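Probable glutathione S-transferase (PDB 6JWK) acts as a maleylpyruvate isomerase of the zeta glutathione S-transferase family, probably converting maleylpyruvate to fumarylpyruvate with the help of glutathione. Local coordinates at residues 95-100 / 164-169; 111-116 / 125-130; 130-135 / 177-182; 138-143 / 182-187; 152-157 / 192-197. All coordinates share one frame; numbering follows the deposited sequence.

All five contacts lie in the all-helical C-terminal part of the glutathione S-transferase fold. Contact 1 is the fully buried one, near the centre of the chain, and is purely apolar. Contacts 2, 3 and 4 succeed one another along helix 124-149: an aromatic-aliphatic meeting near the second subunit, a sulfur-rich one against a loop, and a carboxylate gripping the start of helix 185-195. Contact 5 holds the C-terminal part of that helix at the surface, through an arginine and a phenylalanine. Contacts 2 and 3 share W130, and contacts 3 and 4 share A182. Contact 1 touches contacts 4 and 5, where L96 reaches A142 and F155, and E164 binds F155 N.

Contact 1 (95-100 / 164-169); sequences ELALLV and ECCLVP
Two long helices of the C-terminal helical domain, 87-103 and 162-176, meet here in the interior of the chain. Segments 95-100 and 164-169 run roughly parallel, their axes 8.9 Å apart at the closest and crossing at 35°. The backbones come nearest at A97 and C166, where the thiol of C166 lies against the methyl of A97, SG to CB 4.0 Å. One turn on, V100 points toward the other helix. Its CG1, anti to the backbone N (chi1 177°), touches C166 at both the carbonyl and the side chain, 3.6 Å from C166 O and 4.1 Å from C166 CB. In the glutathione S-transferase fold helix 162-176 is a central element of this domain, and its other flank bears C165 and V168, which pack on I17 and Y13 of helix 10-22 in the thioredoxin-like half. L167 closes the side of the contact, its chi1 of -95° well off a staggered position. The two methyls of L167 part: CD1 meets L96 CD2 at 4.2 Å, while CD2 meets V100 CG2, also at 4.2 Å. L96 carries the packing on to A142 of helix 124-149.

Contact 2 (111-116 / 125-130); sequences RVLKYL and EDRQRW
W130 throws its indole out with CG anti to the backbone N (chi1 158°), and L116 sets its CG anti to the carbonyl carbon (chi1 -75°), so that a leucine methyl lands over the ring face. L116 CD1 sits 3.7 Å from the centroid of the five-membered ring of W130, almost straight above it, a CH-pi contact. Two further aliphatic groups approach the same indole obliquely: V112 CG1 is 4.1 Å from W130 CZ2, and L113 CD2 is 4.3 Å from W130 CD1. One turn earlier on helix 124-149, R127 bends at chi2 and chi3 and lays its methylenes against the partner helix. R127 CG lies 4.2 Å from L113 CD2 and 4.3 Å from L116 CB. The charged end goes past this greasy patch, with NH1 bonded to I122 O in the connection between the helices. W130 NE1 likewise finds a backbone acceptor, L107 O, which helps fix the rotation of the indole. Within segment 125-130, R129 NH2 forms a salt bridge to D126 OD1 at 2.6 Å; D126 OD1 receives it on its anti lone pair and lies near the R129 guanidinium plane. Segments 111-116 and 125-130 belong to successive helices, 110-120 and 124-149, a helical hairpin in which the axes of the two segments make 142°. W130 also meets W134 edge-to-face, and Y115, L107 and V112 of the second subunit pack nearby, so the hairpin lies at the dimer interface.

Contact 3 (130-135 / 177-182); sequences WYAHWV and MGCDLA
M177 lays its side chain over one face of the Y131 ring. Its CG stands 3.4 Å from the ring centroid, only 8° off the normal, a tight CH-pi contact. Because the methionine chain folds back at chi2 and chi3, SD stays over the same face, 4.5 Å from that centroid, as a Met-aromatic contact, and CE curls toward the root of the ring. The second sulfur, C179 SG, comes in against the helix: 4.1 Å from Y131 CD1 at an oblique angle, 3.9 Å from A132 CA and 4.0 Å from V135 CG1. It thus nestles among three residues of one helical stretch, Y131, A132 and V135. Y131 is turned this way with CG anti to the backbone N (chi1 -159°), and N173 of helix 162-176 touches it as well. On the loop side, G178 ends helix 162-176 in a Schellman motif, its positive phi of 85° swinging the chain so that M177 and C179 both point at helix 124-149. Farther on, D180 OD1, approached from above its carboxylate plane, accepts from A182 N at 3.2 Å and so makes an Asx turn, which shapes the approach to helix 185-195. With two polarisable sulfurs set against an aromatic ring and methyl groups, attachment of the loop to the helix rests here on dispersion and close shape, not on directional bonds between the segments.

Contact 4 (138-143 / 182-187); sequences GLAAAE and APYPAL
L139 comes first, with its CB centred over one face of the Y184 ring, 3.7 Å from the centroid in a CH-pi contact. Its CD2 turns to L187 CD1 at 3.9 Å. P183 CB lies against the opposite face of that ring, offset toward the rim, so aliphatic carbons meet both faces. Next, A140 brushes the ring obliquely, its backbone N 3.5 Å from Y184 CE1. A142, on the following turn, offers its methyl to L187 CD1 at 4.1 Å; on another flank it packs on L96 and L99 of helix 87-103. E143 then does the polar work. CG leaves anti to the backbone N (chi1 174°), and a bend at chi2 (82°) carries the carboxylate across to the first turn of helix 185-195, just after the N-cap residue Y184. There OE2 accepts from A186 N at 2.9 Å (N-H...O 161°) and OE1 accepts from L187 N, also at 2.9 Å, each through its syn lone pair. P185 brings no N-H but packs its CD 3.2 Å from E143 OE2. One buried carboxylate therefore takes two successive backbone N-H groups at a helix start, where the helix dipole would favour negative charge; the side chain is probably ionised, and it ties the beginning of helix 185-195 to the C-terminal third of helix 124-149.

Contact 5 (152-157 / 192-197); sequences GAFFAG and GRCLAL
A153 O is the best-held polar atom, gripped by two arginines: R193 from helix 185-195 and R150, just past helix 124-149, through NH2. The R193 bond is short, NH1 to A153 O 2.8 Å, with an N-H...O angle of 144°. It reaches a carbonyl lone pair in the carbonyl plane and lies in the guanidinium plane as well, so that flat group meets the oxygen edge-on. R193 gets there on a chain extended from CG to NE, its CD passing beside the same oxygen. The two arginine ends lie close together, like charges that the shared carbonyl would partly offset; R193 NH2 also has E189 OE1 as a long, weak ion-pair partner. Segment 152-157 lies in the loop between helices 124-149 and 162-176, and it folds back at a type I beta turn from F154 to G157. F154 N bonds to G157 O at 2.9 Å and G157 N to F154 O at 3.2 Å, with A153 and F154 both facing G157 as a classic beta bulge. G157 adopts backbone angles that call for glycine. From this turn F154 extends its ring toward C194 and L197. C194 SG lies at the ring edge, near its plane, 3.9 Å from F154 CE1, a Cys sulfur-aromatic contact. R193 CB stands 4.1 Å from that same F154 CE1, ring and guanidinium planes being 84° apart. Tip to tip, F154 CZ meets L197 CD1 at 3.9 Å. E164 of helix 162-176 touches both F154 and C194 and accepts from F155 N.

Contact 1 (95-100 / 164-169)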
# COMPACT_ATOMS: atom_id res chain seq x y z
N GLU B 95 -6.16 -4.41 6.23
CA GLU B 95 -7.05 -3.26 5.91
C GLU B 95 -6.51 -2.03 6.64
O GLU B 95 -6.45 -0.93 6.01
CB GLU B 95 -8.53 -3.53 6.19
CG GLU B 95 -9.39 -2.25 6.06
CD GLU B 95 -10.76 -2.24 5.39
OE1 GLU B 95 -11.61 -2.93 5.92
OE2 GLU B 95 -11.03 -1.39 4.41
N LEU B 96 -6.20 -2.17 7.93
CA LEU B 96 -5.71 -1.02 8.73
C LEU B 96 -4.29 -0.65 8.28
O LEU B 96 -4.01 0.54 8.15
CB LEU B 96 -5.79 -1.37 10.21
CG LEU B 96 -5.39 -0.26 11.17
CD1 LEU B 96 -6.04 1.06 10.83
CD2 LEU B 96 -5.75 -0.69 12.58
N ALA B 97 -3.41 -1.62 8.10
CA ALA B 97 -2.02 -1.35 7.66
C ALA B 97 -2.01 -0.61 6.31
O ALA B 97 -1.22 0.33 6.16
CB ALA B 97 -1.21 -2.63 7.61
N LEU B 98 -2.87 -1.02 5.37
CA LEU B 98 -2.92 -0.49 3.98
C LEU B 98 -3.62 0.85 4.01
O LEU B 98 -3.20 1.71 3.23
CB LEU B 98 -3.64 -1.46 3.04
CG LEU B 98 -2.80 -2.70 2.78
CD1 LEU B 98 -3.70 -3.82 2.28
CD2 LEU B 98 -1.68 -2.40 1.79
N LEU B 99 -4.53 1.08 4.95
CA LEU B 99 -5.08 2.45 5.12
C LEU B 99 -3.96 3.45 5.38
O LEU B 99 -3.93 4.53 4.75
CB LEU B 99 -6.10 2.45 6.25
CG LEU B 99 -6.67 3.79 6.67
CD1 LEU B 99 -7.50 4.43 5.55
CD2 LEU B 99 -7.57 3.54 7.87
N VAL B 100 -3.08 3.15 6.32
CA VAL B 100 -1.90 4.00 6.60
C VAL B 100 -0.95 4.04 5.37
O VAL B 100 -0.61 5.15 4.93
CB VAL B 100 -1.17 3.50 7.84
CG1 VAL B 100 0.08 4.33 8.09
CG2 VAL B 100 -2.15 3.55 9.02
N GLU B 164 0.93 -2.11 14.03
CA GLU B 164 1.69 -1.20 14.91
C GLU B 164 2.95 -0.78 14.16
O GLU B 164 3.42 0.35 14.36
CB GLU B 164 1.97 -1.85 16.28
CG GLU B 164 0.68 -2.04 17.11
CD GLU B 164 -0.22 -3.20 16.72
OE1 GLU B 164 0.27 -4.20 16.05
OE2 GLU B 164 -1.44 -3.13 17.08
N CYS B 165 3.50 -1.65 13.31
CA CYS B 165 4.68 -1.26 12.50
C CYS B 165 4.30 -0.04 11.62
O CYS B 165 5.16 0.84 11.39
CB CYS B 165 5.16 -2.39 11.61
SG CYS B 165 5.87 -3.78 12.51
N CYS B 166 3.05 0.05 11.15
CA CYS B 166 2.60 1.17 10.29
C CYS B 166 2.10 2.35 11.14
O CYS B 166 2.37 3.52 10.77
CB CYS B 166 1.52 0.71 9.32
SG CYS B 166 2.15 -0.50 8.14
N LEU B 167 1.37 2.10 12.23
CA LEU B 167 0.76 3.22 12.98
C LEU B 167 1.78 4.06 13.73
O LEU B 167 1.66 5.30 13.76
CB LEU B 167 -0.32 2.69 13.91
CG LEU B 167 -1.71 2.76 13.27
CD1 LEU B 167 -2.74 1.89 14.01
CD2 LEU B 167 -2.17 4.22 13.17
N VAL B 168 2.73 3.43 14.39
CA VAL B 168 3.65 4.17 15.29
C VAL B 168 4.41 5.19 14.46
O VAL B 168 4.50 6.33 14.87
CB VAL B 168 4.54 3.21 16.10
CG1 VAL B 168 5.79 3.87 16.64
CG2 VAL B 168 3.70 2.59 17.21
N PRO B 169 4.98 4.85 13.29
CA PRO B 169 5.65 5.87 12.51
C PRO B 169 4.70 6.99 12.03
O PRO B 169 5.06 8.19 12.07
CB PRO B 169 6.29 5.05 11.37
CG PRO B 169 6.49 3.68 11.97
CD PRO B 169 5.18 3.48 12.75

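Contact 2 (111-116 / 125-130)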
# COMPACT_ATOMS: atom_id res chain seq x y z
N ARG B 111 9.28 13.21 -0.17
CA ARG B 111 9.31 13.34 -1.60
C ARG B 111 8.15 14.22 -2.11
O ARG B 111 8.35 15.11 -2.87
CB ARG B 111 9.49 11.95 -2.26
CG ARG B 111 8.46 11.49 -3.25
CD ARG B 111 8.61 10.04 -3.72
NE ARG B 111 7.33 9.36 -3.72
CZ ARG B 111 6.82 8.67 -4.71
NH1 ARG B 111 5.65 8.12 -4.55
NH2 ARG B 111 7.47 8.49 -5.84
N VAL B 112 6.95 14.02 -1.60
CA VAL B 112 5.81 14.81 -2.04
C VAL B 112 5.86 16.27 -1.60
O VAL B 112 5.48 17.16 -2.32
CB VAL B 112 4.49 14.18 -1.59
CG1 VAL B 112 3.32 15.05 -1.96
CG2 VAL B 112 4.33 12.81 -2.19
N LEU B 113 6.31 16.48 -0.38
CA LEU B 113 6.40 17.83 0.23
C LEU B 113 7.50 18.61 -0.50
O LEU B 113 7.28 19.79 -0.69
CB LEU B 113 6.70 17.72 1.73
CG LEU B 113 5.65 17.01 2.57
CD1 LEU B 113 6.18 16.82 3.98
CD2 LEU B 113 4.32 17.75 2.56
N LYS B 114 8.58 17.96 -0.94
CA LYS B 114 9.62 18.61 -1.79
C LYS B 114 8.96 19.05 -3.10
O LYS B 114 9.11 20.23 -3.46
CB LYS B 114 10.78 17.69 -2.15
CG LYS B 114 11.82 17.45 -1.07
CD LYS B 114 12.90 16.47 -1.52
CE LYS B 114 13.78 15.94 -0.40
NZ LYS B 114 14.46 17.03 0.33
N TYR B 115 8.24 18.14 -3.78
CA TYR B 115 7.53 18.52 -5.04
C TYR B 115 6.62 19.73 -4.76
O TYR B 115 6.65 20.67 -5.59
CB TYR B 115 6.73 17.38 -5.66
CG TYR B 115 6.24 17.65 -7.08
CD1 TYR B 115 5.10 18.40 -7.31
CD2 TYR B 115 6.90 17.11 -8.18
CE1 TYR B 115 4.65 18.65 -8.59
CE2 TYR B 115 6.44 17.33 -9.48
CZ TYR B 115 5.31 18.10 -9.69
OH TYR B 115 4.83 18.35 -10.95
N LEU B 116 5.81 19.71 -3.70
CA LEU B 116 4.85 20.82 -3.44
C LEU B 116 5.65 22.14 -3.29
O LEU B 116 5.20 23.16 -3.83
CB LEU B 116 3.99 20.54 -2.20
CG LEU B 116 2.87 19.51 -2.36
CD1 LEU B 116 2.15 19.28 -1.02
CD2 LEU B 116 1.87 19.89 -3.44
N GLU B 125 2.94 26.78 5.44
CA GLU B 125 1.57 26.89 6.01
C GLU B 125 0.59 26.07 5.18
O GLU B 125 -0.30 25.44 5.77
CB GLU B 125 1.13 28.36 6.08
CG GLU B 125 -0.38 28.56 5.98
CD GLU B 125 -0.78 30.01 6.24
OE1 GLU B 125 -0.86 30.80 5.26
OE2 GLU B 125 -0.97 30.37 7.42
N ASP B 126 0.64 26.16 3.86
CA ASP B 126 -0.29 25.37 3.01
C ASP B 126 0.13 23.90 3.07
O ASP B 126 -0.76 23.06 3.05
CB ASP B 126 -0.38 25.94 1.60
CG ASP B 126 -1.08 27.29 1.60
OD1 ASP B 126 -2.23 27.34 2.07
OD2 ASP B 126 -0.44 28.26 1.18
N ARG B 127 1.44 23.63 3.14
CA ARG B 127 2.02 22.27 3.29
C ARG B 127 1.49 21.63 4.58
O ARG B 127 0.91 20.52 4.47
CB ARG B 127 3.55 22.30 3.27
CG ARG B 127 4.10 21.87 1.93
CD ARG B 127 5.28 22.67 1.48
NE ARG B 127 6.28 22.74 2.53
CZ ARG B 127 7.09 23.76 2.69
NH1 ARG B 127 7.02 24.80 1.89
NH2 ARG B 127 7.98 23.75 3.66
N GLN B 128 1.71 22.29 5.73
CA GLN B 128 1.04 22.04 7.03
C GLN B 128 -0.41 21.59 6.82
O GLN B 128 -0.78 20.51 7.36
CB GLN B 128 1.07 23.31 7.89
CG GLN B 128 -0.10 23.44 8.87
CD GLN B 128 0.12 22.35 9.86
OE1 GLN B 128 1.24 21.87 9.94
NE2 GLN B 128 -0.92 21.89 10.51
N ARG B 129 -1.24 22.41 6.17
CA ARG B 129 -2.71 22.15 6.04
C ARG B 129 -2.99 20.93 5.13
O ARG B 129 -3.97 20.17 5.34
CB ARG B 129 -3.44 23.38 5.46
CG ARG B 129 -3.54 24.57 6.43
CD ARG B 129 -4.20 25.86 5.92
NE ARG B 129 -3.90 25.99 4.50
CZ ARG B 129 -4.72 25.67 3.49
NH1 ARG B 129 -5.96 25.25 3.72
NH2 ARG B 129 -4.29 25.77 2.24
N TRP B 130 -2.18 20.75 4.09
CA TRP B 130 -2.28 19.52 3.26
C TRP B 130 -2.04 18.31 4.18
O TRP B 130 -2.86 17.40 4.14
CB TRP B 130 -1.26 19.61 2.12
CG TRP B 130 -0.82 18.34 1.46
CD1 TRP B 130 0.12 17.45 1.92
CD2 TRP B 130 -1.17 17.92 0.14
NE1 TRP B 130 0.33 16.47 0.98
CE2 TRP B 130 -0.44 16.74 -0.12
CE3 TRP B 130 -2.04 18.41 -0.84
CZ2 TRP B 130 -0.57 16.05 -1.33
CZ3 TRP B 130 -2.16 17.73 -2.04
CH2 TRP B 130 -1.46 16.54 -2.26

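Contact 3 (130-135 / 177-182)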
# COMPACT_ATOMS: atom_id res chain seq x y z
N TRP B 130 -2.18 20.75 4.09
CA TRP B 130 -2.28 19.52 3.26
C TRP B 130 -2.04 18.31 4.18
O TRP B 130 -2.86 17.40 4.14
CB TRP B 130 -1.26 19.61 2.12
CG TRP B 130 -0.82 18.34 1.46
CD1 TRP B 130 0.12 17.45 1.92
CD2 TRP B 130 -1.17 17.92 0.14
NE1 TRP B 130 0.33 16.47 0.98
CE2 TRP B 130 -0.44 16.74 -0.12
CE3 TRP B 130 -2.04 18.41 -0.84
CZ2 TRP B 130 -0.57 16.05 -1.33
CZ3 TRP B 130 -2.16 17.73 -2.04
CH2 TRP B 130 -1.46 16.54 -2.26
N TYR B 131 -0.93 18.32 4.91
CA TYR B 131 -0.47 17.21 5.78
C TYR B 131 -1.62 16.83 6.72
O TYR B 131 -2.02 15.62 6.82
CB TYR B 131 0.83 17.60 6.48
CG TYR B 131 1.64 16.43 6.98
CD1 TYR B 131 1.24 15.66 8.07
CD2 TYR B 131 2.83 16.11 6.37
CE1 TYR B 131 2.00 14.59 8.51
CE2 TYR B 131 3.61 15.05 6.81
CZ TYR B 131 3.20 14.30 7.89
OH TYR B 131 4.02 13.26 8.26
N ALA B 132 -2.22 17.86 7.32
CA ALA B 132 -3.20 17.73 8.41
C ALA B 132 -4.52 17.24 7.83
O ALA B 132 -5.23 16.48 8.51
CB ALA B 132 -3.34 19.05 9.16
N HIS B 133 -4.83 17.58 6.57
CA HIS B 133 -6.08 17.10 5.92
C HIS B 133 -6.00 15.56 5.71
O HIS B 133 -6.96 14.86 6.03
CB HIS B 133 -6.38 17.88 4.62
CG HIS B 133 -7.50 17.30 3.82
ND1 HIS B 133 -8.83 17.39 4.21
CD2 HIS B 133 -7.50 16.59 2.66
CE1 HIS B 133 -9.60 16.79 3.32
NE2 HIS B 133 -8.80 16.27 2.38
N TRP B 134 -4.94 15.04 5.13
CA TRP B 134 -4.84 13.60 4.79
C TRP B 134 -4.72 12.84 6.12
O TRP B 134 -5.32 11.75 6.26
CB TRP B 134 -3.67 13.37 3.83
CG TRP B 134 -3.79 14.14 2.55
CD1 TRP B 134 -2.87 15.02 2.05
CD2 TRP B 134 -4.91 14.18 1.65
NE1 TRP B 134 -3.34 15.59 0.89
CE2 TRP B 134 -4.60 15.11 0.64
CE3 TRP B 134 -6.13 13.50 1.58
CZ2 TRP B 134 -5.47 15.39 -0.41
CZ3 TRP B 134 -6.98 13.75 0.52
CH2 TRP B 134 -6.65 14.69 -0.46
N VAL B 135 -4.00 13.43 7.09
CA VAL B 135 -3.91 12.85 8.46
C VAL B 135 -5.32 12.76 9.07
O VAL B 135 -5.64 11.66 9.52
CB VAL B 135 -2.90 13.57 9.36
CG1 VAL B 135 -3.10 13.24 10.84
CG2 VAL B 135 -1.47 13.21 8.96
N MET B 177 4.27 17.17 12.85
CA MET B 177 3.76 18.18 11.87
C MET B 177 2.69 19.06 12.52
O MET B 177 2.03 19.84 11.81
CB MET B 177 3.21 17.50 10.61
CG MET B 177 4.29 17.06 9.67
SD MET B 177 5.33 18.44 9.10
CE MET B 177 4.03 19.36 8.28
N GLY B 178 2.43 18.90 13.82
CA GLY B 178 1.53 19.84 14.52
C GLY B 178 0.10 19.42 14.36
O GLY B 178 -0.77 20.24 14.64
N CYS B 179 -0.17 18.16 13.98
CA CYS B 179 -1.57 17.71 13.82
C CYS B 179 -2.24 17.53 15.18
O CYS B 179 -1.59 17.08 16.14
CB CYS B 179 -1.67 16.40 13.04
SG CYS B 179 -0.96 16.55 11.38
N ASP B 180 -3.53 17.79 15.21
CA ASP B 180 -4.39 17.52 16.38
C ASP B 180 -4.66 16.02 16.47
O ASP B 180 -5.48 15.51 15.66
CB ASP B 180 -5.71 18.30 16.25
CG ASP B 180 -6.56 18.17 17.48
OD1 ASP B 180 -6.05 17.62 18.47
OD2 ASP B 180 -7.74 18.50 17.40
N LEU B 181 -4.16 15.35 17.52
CA LEU B 181 -4.30 13.89 17.71
C LEU B 181 -5.34 13.58 18.81
O LEU B 181 -5.68 12.40 19.00
CB LEU B 181 -2.92 13.34 18.05
CG LEU B 181 -1.87 13.52 16.95
CD1 LEU B 181 -0.60 12.79 17.31
CD2 LEU B 181 -2.39 13.03 15.61
N ALA B 182 -5.92 14.61 19.43
CA ALA B 182 -7.00 14.48 20.44
C ALA B 182 -8.16 13.63 19.93
O ALA B 182 -8.73 12.87 20.69
CB ALA B 182 -7.48 15.83 20.92

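Contact 4 (138-143 / 182-187)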
# COMPACT_ATOMS: atom_id res chain seq x y z
N GLY B 138 -7.54 10.11 7.30
CA GLY B 138 -7.02 8.74 7.47
C GLY B 138 -7.13 8.25 8.92
O GLY B 138 -7.51 7.11 9.13
N LEU B 139 -6.72 9.06 9.88
CA LEU B 139 -6.67 8.60 11.30
C LEU B 139 -8.10 8.48 11.86
O LEU B 139 -8.30 7.60 12.69
CB LEU B 139 -5.81 9.55 12.14
CG LEU B 139 -4.31 9.53 11.84
CD1 LEU B 139 -3.56 10.27 12.92
CD2 LEU B 139 -3.76 8.14 11.66
N ALA B 140 -9.08 9.26 11.39
CA ALA B 140 -10.47 9.05 11.84
C ALA B 140 -10.93 7.64 11.45
O ALA B 140 -11.60 6.97 12.25
CB ALA B 140 -11.38 10.10 11.25
N ALA B 141 -10.57 7.21 10.24
CA ALA B 141 -10.96 5.87 9.74
C ALA B 141 -10.16 4.82 10.52
O ALA B 141 -10.74 3.81 10.88
CB ALA B 141 -10.76 5.77 8.22
N ALA B 142 -8.89 5.09 10.82
CA ALA B 142 -7.97 4.14 11.53
C ALA B 142 -8.49 3.91 12.95
O ALA B 142 -8.55 2.78 13.38
CB ALA B 142 -6.56 4.69 11.55
N GLU B 143 -8.90 4.97 13.63
CA GLU B 143 -9.47 4.92 15.02
C GLU B 143 -10.67 3.97 14.97
O GLU B 143 -10.75 3.08 15.81
CB GLU B 143 -9.82 6.35 15.46
CG GLU B 143 -10.53 6.46 16.80
CD GLU B 143 -9.62 6.41 18.02
OE1 GLU B 143 -8.36 6.31 17.80
OE2 GLU B 143 -10.14 6.44 19.19
N ALA B 182 -5.92 14.61 19.43
CA ALA B 182 -7.00 14.48 20.44
C ALA B 182 -8.16 13.63 19.93
O ALA B 182 -8.73 12.87 20.69
CB ALA B 182 -7.48 15.83 20.92
N PRO B 183 -8.62 13.73 18.66
CA PRO B 183 -9.72 12.88 18.20
C PRO B 183 -9.41 11.37 18.07
O PRO B 183 -10.34 10.60 17.83
CB PRO B 183 -10.15 13.46 16.84
CG PRO B 183 -9.49 14.85 16.82
CD PRO B 183 -8.23 14.74 17.67
N TYR B 184 -8.18 10.91 18.36
CA TYR B 184 -7.84 9.47 18.20
C TYR B 184 -7.34 8.87 19.52
O TYR B 184 -6.21 8.34 19.62
CB TYR B 184 -6.86 9.33 17.02
CG TYR B 184 -7.09 10.33 15.92
CD1 TYR B 184 -8.24 10.29 15.13
CD2 TYR B 184 -6.23 11.41 15.75
CE1 TYR B 184 -8.51 11.27 14.18
CE2 TYR B 184 -6.47 12.38 14.78
CZ TYR B 184 -7.60 12.30 13.98
OH TYR B 184 -7.83 13.32 13.10
N PRO B 185 -8.19 8.82 20.59
CA PRO B 185 -7.71 8.30 21.88
C PRO B 185 -7.29 6.82 21.82
O PRO B 185 -6.28 6.45 22.43
CB PRO B 185 -8.87 8.59 22.87
CG PRO B 185 -10.10 8.61 21.95
CD PRO B 185 -9.60 9.25 20.65
N ALA B 186 -7.99 5.98 21.06
CA ALA B 186 -7.60 4.56 20.98
C ALA B 186 -6.24 4.49 20.25
O ALA B 186 -5.38 3.67 20.66
CB ALA B 186 -8.69 3.68 20.35
N LEU B 187 -6.02 5.30 19.21
CA LEU B 187 -4.71 5.25 18.49
C LEU B 187 -3.59 5.68 19.46
O LEU B 187 -2.55 4.98 19.54
CB LEU B 187 -4.71 6.13 17.23
CG LEU B 187 -5.65 5.77 16.08
CD1 LEU B 187 -5.38 6.68 14.88
CD2 LEU B 187 -5.56 4.30 15.67

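Contact 5 (152-157 / 192-197)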
# COMPACT_ATOMS: atom_id res chain seq x y z
N GLY B 152 -7.14 -7.63 20.55
CA GLY B 152 -6.48 -7.60 21.87
C GLY B 152 -5.89 -6.24 22.19
O GLY B 152 -6.39 -5.21 21.67
N ALA B 153 -4.94 -6.25 23.12
CA ALA B 153 -4.19 -5.08 23.62
C ALA B 153 -3.58 -4.43 22.39
O ALA B 153 -3.55 -3.22 22.32
CB ALA B 153 -3.12 -5.49 24.59
N PHE B 154 -3.13 -5.28 21.46
CA PHE B 154 -2.68 -4.84 20.11
C PHE B 154 -3.74 -5.27 19.10
O PHE B 154 -4.63 -6.08 19.43
CB PHE B 154 -1.30 -5.41 19.79
CG PHE B 154 -0.25 -5.10 20.83
CD1 PHE B 154 0.47 -3.92 20.77
CD2 PHE B 154 -0.11 -5.93 21.95
CE1 PHE B 154 1.40 -3.62 21.75
CE2 PHE B 154 0.85 -5.64 22.91
CZ PHE B 154 1.60 -4.49 22.81
N PHE B 155 -3.59 -4.84 17.85
CA PHE B 155 -4.63 -5.06 16.83
C PHE B 155 -4.84 -6.57 16.65
O PHE B 155 -5.99 -7.03 16.59
CB PHE B 155 -4.31 -4.40 15.48
CG PHE B 155 -5.50 -4.52 14.57
CD1 PHE B 155 -5.66 -5.65 13.78
CD2 PHE B 155 -6.46 -3.55 14.56
CE1 PHE B 155 -6.77 -5.76 12.97
CE2 PHE B 155 -7.57 -3.67 13.74
CZ PHE B 155 -7.72 -4.78 12.95
N ALA B 156 -3.76 -7.31 16.49
CA ALA B 156 -3.84 -8.72 16.12
C ALA B 156 -4.04 -9.59 17.38
O ALA B 156 -4.25 -10.77 17.20
CB ALA B 156 -2.64 -9.14 15.32
N GLY B 157 -3.95 -9.05 18.59
CA GLY B 157 -4.00 -9.88 19.81
C GLY B 157 -3.04 -9.40 20.88
O GLY B 157 -2.97 -8.16 21.16
N GLY B 192 1.04 4.29 22.92
CA GLY B 192 1.68 4.24 24.25
C GLY B 192 2.02 2.82 24.64
O GLY B 192 3.15 2.59 25.12
N ARG B 193 1.15 1.84 24.37
CA ARG B 193 1.50 0.44 24.68
C ARG B 193 2.72 -0.00 23.89
O ARG B 193 3.53 -0.77 24.42
CB ARG B 193 0.40 -0.57 24.36
CG ARG B 193 -0.80 -0.42 25.25
CD ARG B 193 -1.82 -1.53 25.12
NE ARG B 193 -2.92 -0.95 25.85
CZ ARG B 193 -4.19 -1.10 25.54
NH1 ARG B 193 -4.55 -1.79 24.47
NH2 ARG B 193 -5.11 -0.56 26.32
N CYS B 194 2.81 0.35 22.62
CA CYS B 194 4.00 0.01 21.78
C CYS B 194 5.28 0.67 22.30
O CYS B 194 6.31 -0.03 22.46
CB CYS B 194 3.72 0.45 20.36
SG CYS B 194 2.40 -0.51 19.57
N LEU B 195 5.26 1.98 22.51
CA LEU B 195 6.46 2.77 22.91
C LEU B 195 6.95 2.36 24.31
O LEU B 195 8.12 2.65 24.62
CB LEU B 195 6.18 4.26 22.88
CG LEU B 195 5.76 4.79 21.52
CD1 LEU B 195 5.56 6.29 21.56
CD2 LEU B 195 6.80 4.46 20.47
N ALA B 196 6.13 1.67 25.11
CA ALA B 196 6.58 1.14 26.42
C ALA B 196 7.46 -0.09 26.21
O ALA B 196 8.04 -0.56 27.18
CB ALA B 196 5.43 0.79 27.32
N LEU B 197 7.45 -0.67 25.02
CA LEU B 197 8.18 -1.92 24.77
C LEU B 197 9.62 -1.59 24.33
O LEU B 197 9.81 -0.72 23.48
CB LEU B 197 7.47 -2.71 23.67
CG LEU B 197 6.06 -3.21 24.02
CD1 LEU B 197 5.47 -3.89 22.80
CD2 LEU B 197 6.08 -4.16 25.22